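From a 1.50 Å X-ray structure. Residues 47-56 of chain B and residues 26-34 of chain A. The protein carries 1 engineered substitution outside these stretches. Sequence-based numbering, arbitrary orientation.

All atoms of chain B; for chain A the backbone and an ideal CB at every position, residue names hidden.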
# COMPACT_ATOMS: atom_id res chain seq x y z
N GLY B 47 -1.80 -3.03 2.87
CA GLY B 47 -3.07 -3.22 3.60
C GLY B 47 -2.94 -4.39 4.59
O GLY B 47 -3.62 -4.41 5.63
N LEU B 48 -2.20 -5.44 4.23
CA LEU B 48 -2.06 -6.60 5.12
C LEU B 48 -1.24 -6.24 6.35
O LEU B 48 -1.55 -6.75 7.45
CB LEU B 48 -1.30 -7.72 4.33
CG LEU B 48 -1.25 -9.10 5.08
CD1 LEU B 48 -2.67 -9.75 5.17
CD2 LEU B 48 -0.32 -10.02 4.29
N MET B 49 -0.21 -5.42 6.15
CA MET B 49 0.56 -4.94 7.35
C MET B 49 -0.34 -4.08 8.26
O MET B 49 -0.33 -4.21 9.48
CB MET B 49 1.74 -4.06 6.84
CG MET B 49 2.76 -5.03 6.25
SD MET B 49 4.12 -4.10 5.50
CE MET B 49 5.46 -5.41 5.45
N GLU B 50 -1.17 -3.22 7.68
CA GLU B 50 -2.13 -2.47 8.48
C GLU B 50 -3.03 -3.44 9.24
O GLU B 50 -3.29 -3.24 10.42
CB GLU B 50 -3.04 -1.54 7.63
CG GLU B 50 -2.23 -0.42 6.98
CD GLU B 50 -3.21 0.70 6.55
OE1 GLU B 50 -3.85 1.39 7.40
OE2 GLU B 50 -3.38 0.94 5.30
N TRP B 51 -3.58 -4.42 8.53
CA TRP B 51 -4.50 -5.38 9.15
C TRP B 51 -3.84 -6.07 10.35
O TRP B 51 -4.51 -6.22 11.41
CB TRP B 51 -4.91 -6.37 8.05
CG TRP B 51 -6.07 -7.34 8.39
CD1 TRP B 51 -6.75 -7.48 9.61
CD2 TRP B 51 -6.51 -8.40 7.54
NE1 TRP B 51 -7.68 -8.55 9.49
CE2 TRP B 51 -7.51 -9.15 8.26
CE3 TRP B 51 -6.12 -8.82 6.24
CZ2 TRP B 51 -8.13 -10.27 7.69
CZ3 TRP B 51 -6.74 -9.97 5.67
CH2 TRP B 51 -7.76 -10.67 6.43
N ALA B 52 -2.63 -6.56 10.20
CA ALA B 52 -1.91 -7.14 11.32
C ALA B 52 -1.89 -6.18 12.51
O ALA B 52 -2.15 -6.64 13.62
CB ALA B 52 -0.49 -7.51 10.92
N CYS B 53 -1.47 -4.92 12.29
CA CYS B 53 -1.38 -3.97 13.41
C CYS B 53 -2.76 -3.66 14.01
O CYS B 53 -2.87 -3.55 15.25
CB CYS B 53 -0.63 -2.71 12.99
SG CYS B 53 1.03 -2.99 12.45
N VAL B 54 -3.82 -3.57 13.16
CA VAL B 54 -5.17 -3.41 13.70
C VAL B 54 -5.58 -4.54 14.64
O VAL B 54 -6.17 -4.33 15.72
CB VAL B 54 -6.20 -3.22 12.50
CG1 VAL B 54 -7.63 -3.41 12.91
CG2 VAL B 54 -5.95 -1.85 11.75
N ARG B 55 -5.29 -5.78 14.25
CA ARG B 55 -5.63 -6.95 15.15
C ARG B 55 -4.85 -6.86 16.47
O ARG B 55 -5.46 -7.11 17.54
CB ARG B 55 -5.33 -8.28 14.40
CG ARG B 55 -6.33 -8.54 13.26
CD ARG B 55 -6.00 -9.93 12.64
NE ARG B 55 -6.11 -11.01 13.64
CZ ARG B 55 -5.57 -12.25 13.50
NH1 ARG B 55 -4.77 -12.62 12.46
NH2 ARG B 55 -5.83 -13.21 14.40
N ALA B 56 -3.57 -6.47 16.39
CA ALA B 56 -2.69 -6.41 17.59
C ALA B 56 -3.27 -5.34 18.56
O ALA B 56 -3.24 -5.54 19.79
CB ALA B 56 -1.38 -6.10 17.19
N UNK A 26 -10.57 -3.04 -0.02
CA UNK A 26 -9.17 -3.59 -0.15
C UNK A 26 -9.03 -5.00 0.34
O UNK A 26 -8.48 -5.87 -0.35
CB UNK A 26 -8.18 -2.72 0.62
N UNK A 27 -9.71 -5.23 1.48
CA UNK A 27 -9.77 -6.59 2.08
C UNK A 27 -11.21 -6.93 2.55
O UNK A 27 -11.56 -6.72 3.75
CB UNK A 27 -8.80 -6.69 3.26
N UNK A 28 -12.02 -7.30 1.57
CA UNK A 28 -13.39 -7.76 1.93
C UNK A 28 -13.30 -8.99 2.87
O UNK A 28 -14.26 -9.22 3.67
CB UNK A 28 -14.19 -8.11 0.67
N UNK A 29 -12.19 -9.72 2.83
CA UNK A 29 -11.98 -10.90 3.71
C UNK A 29 -11.76 -10.52 5.18
O UNK A 29 -11.63 -11.44 6.03
CB UNK A 29 -10.78 -11.71 3.22
N UNK A 30 -11.65 -9.24 5.51
CA UNK A 30 -11.29 -8.81 6.83
C UNK A 30 -12.48 -8.34 7.63
O UNK A 30 -12.93 -7.18 7.44
CB UNK A 30 -10.24 -7.70 6.75
N UNK A 31 -12.94 -9.18 8.63
CA UNK A 31 -13.97 -8.64 9.47
C UNK A 31 -13.45 -7.43 10.21
O UNK A 31 -14.19 -6.51 10.49
CB UNK A 31 -14.48 -9.70 10.45
N UNK A 32 -12.15 -7.43 10.54
CA UNK A 32 -11.57 -6.32 11.23
C UNK A 32 -11.69 -4.93 10.49
O UNK A 32 -11.57 -3.96 11.18
CB UNK A 32 -10.10 -6.65 11.48
N UNK A 33 -11.86 -4.88 9.13
CA UNK A 33 -12.05 -3.67 8.26
C UNK A 33 -13.52 -3.47 7.78
O UNK A 33 -13.83 -2.53 7.05
CB UNK A 33 -11.14 -3.78 7.03
N UNK A 34 -14.38 -4.45 8.06
CA UNK A 34 -15.77 -4.52 7.51
C UNK A 34 -16.65 -3.26 7.54
O UNK A 34 -17.41 -2.92 6.56
CB UNK A 34 -16.53 -5.61 8.28

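Residues B:Gly47 to B:Ala56 are part of a longer helix, with B:Trp51 projecting from the middle of the stretch; chain A runs past it, leaving helical geometry at position 27.

At position 26, phi and psi of -70/-41° are helical and CA-to-CB points toward chain B, yet no chain B atom lies within 5.5 Å of the ideal CB. A side chain must extend to make contact, and the bare CA of B:Gly47 invites an apolar one such as leucine, isoleucine or methionine. The residue is A:Leu26, whose CD2 lies 3.8 Å from B:Gly47 CA. A CB on B:Gly47 would fall about 2.5 Å from this CD2, so the glycine leaves room that the leucine fills.

Position 27 has left helical geometry (phi -136°, psi 79°) and points toward chain B, its ideal CB 4.5 Å from B:Trp51 CE3. Between the indole of B:Trp51 and the backbone at B:Gly47 and B:Leu48 there is space for a long, flat group; an aromatic residue suits best, though leucine or methionine could also serve. It is A:Tyr27. Its CD1 packs 3.6 Å from B:Trp51 CZ3, the two rings meeting obliquely with planes at 49°, while its OH reaches to 3.6 Å from B:Leu48 CB and is hydrogen-bonded elsewhere in the structure.

Positions 28 and 29 are the central pair of a type I turn. Position 28, with phi of -60° and its CB out of reach, admits many residues, proline among them; it is A:Pro28. Position 29 points sideways, 4.5 Å from B:Trp51 CH2 at the ideal CB, and would take most polar side chains. A:Glu29 only borders the indole and directs its carboxylate to partners elsewhere in the structure.

Position 30 closes the turn, its N bonded to the carbonyl of 27. The ideal CB sits a tight 3.4 Å from B:Trp51 CE2, which favours a small residue: alanine, serine or perhaps cysteine. A:Ser30 places its CB over the indole face, 3.7 Å from the centroid of the six-membered ring, as a CH-pi contact. Its OG weakly accepts the backbone N of position 33.

Position 31 points sideways with no chain B atom near its ideal CB; phi of -62° allows proline, and A:Pro31 is found.

Position 32 points toward chain B, its ideal CB 3.7 Å from B:Trp51 NE1, with B:Arg55 alongside. An acceptor is called for: glutamate or glutamine, with the arginine favouring the acid. A:Glu32 accepts a short hydrogen bond from B:Trp51 NE1 to OE1, 2.6 Å at 162°. Its CG packs 3.6 Å from B:Arg55 CG, but OE2 remains 4.3 Å from B:Arg55 NE and well out of the guanidinium plane, so the charges are merely near each other.

Position 33 starts sideways, far from chain B, so a long apolar or aromatic group is needed to reach the helix. A:Phe33 brings CZ to 3.8 Å from B:Trp51 CB, and CE1 to 4.1 Å from B:Val54 CG2.

Position 34 is out of reach and unconstrained by chain B; it is A:Ala34.

Chain A, residues 26-34: LYPESPEFA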
# COMPACT_ATOMS: atom_id res chain seq x y z
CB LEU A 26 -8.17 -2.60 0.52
CG LEU A 26 -6.68 -2.97 0.20
CD1 LEU A 26 -6.28 -2.50 -1.23
CD2 LEU A 26 -5.82 -2.20 1.20
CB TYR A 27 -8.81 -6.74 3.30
CG TYR A 27 -7.40 -7.05 2.83
CD1 TYR A 27 -7.04 -8.33 2.52
CD2 TYR A 27 -6.46 -5.98 2.64
CE1 TYR A 27 -5.72 -8.64 2.11
CE2 TYR A 27 -5.15 -6.26 2.19
CZ TYR A 27 -4.79 -7.55 1.94
OH TYR A 27 -3.54 -7.83 1.46
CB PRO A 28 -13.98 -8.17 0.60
CG PRO A 28 -13.21 -7.54 -0.50
CD PRO A 28 -11.78 -7.45 0.13
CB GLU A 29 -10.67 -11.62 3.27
CG GLU A 29 -10.67 -12.09 1.87
CD GLU A 29 -10.16 -11.01 0.89
OE1 GLU A 29 -10.23 -11.33 -0.33
OE2 GLU A 29 -9.86 -9.84 1.30
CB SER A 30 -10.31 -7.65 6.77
OG SER A 30 -10.06 -7.08 8.05
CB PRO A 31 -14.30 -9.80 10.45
CG PRO A 31 -13.52 -11.02 9.99
CD PRO A 31 -12.62 -10.62 8.87
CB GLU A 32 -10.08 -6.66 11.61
CG GLU A 32 -9.82 -7.78 12.66
CD GLU A 32 -9.87 -9.21 12.08
OE1 GLU A 32 -9.63 -9.42 10.89
OE2 GLU A 32 -10.25 -10.14 12.88
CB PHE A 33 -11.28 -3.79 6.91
CG PHE A 33 -9.73 -3.64 7.00
CD1 PHE A 33 -9.11 -3.18 8.15
CD2 PHE A 33 -8.97 -3.88 5.89
CE1 PHE A 33 -7.72 -3.04 8.21
CE2 PHE A 33 -7.52 -3.67 5.92
CZ PHE A 33 -6.93 -3.27 7.09
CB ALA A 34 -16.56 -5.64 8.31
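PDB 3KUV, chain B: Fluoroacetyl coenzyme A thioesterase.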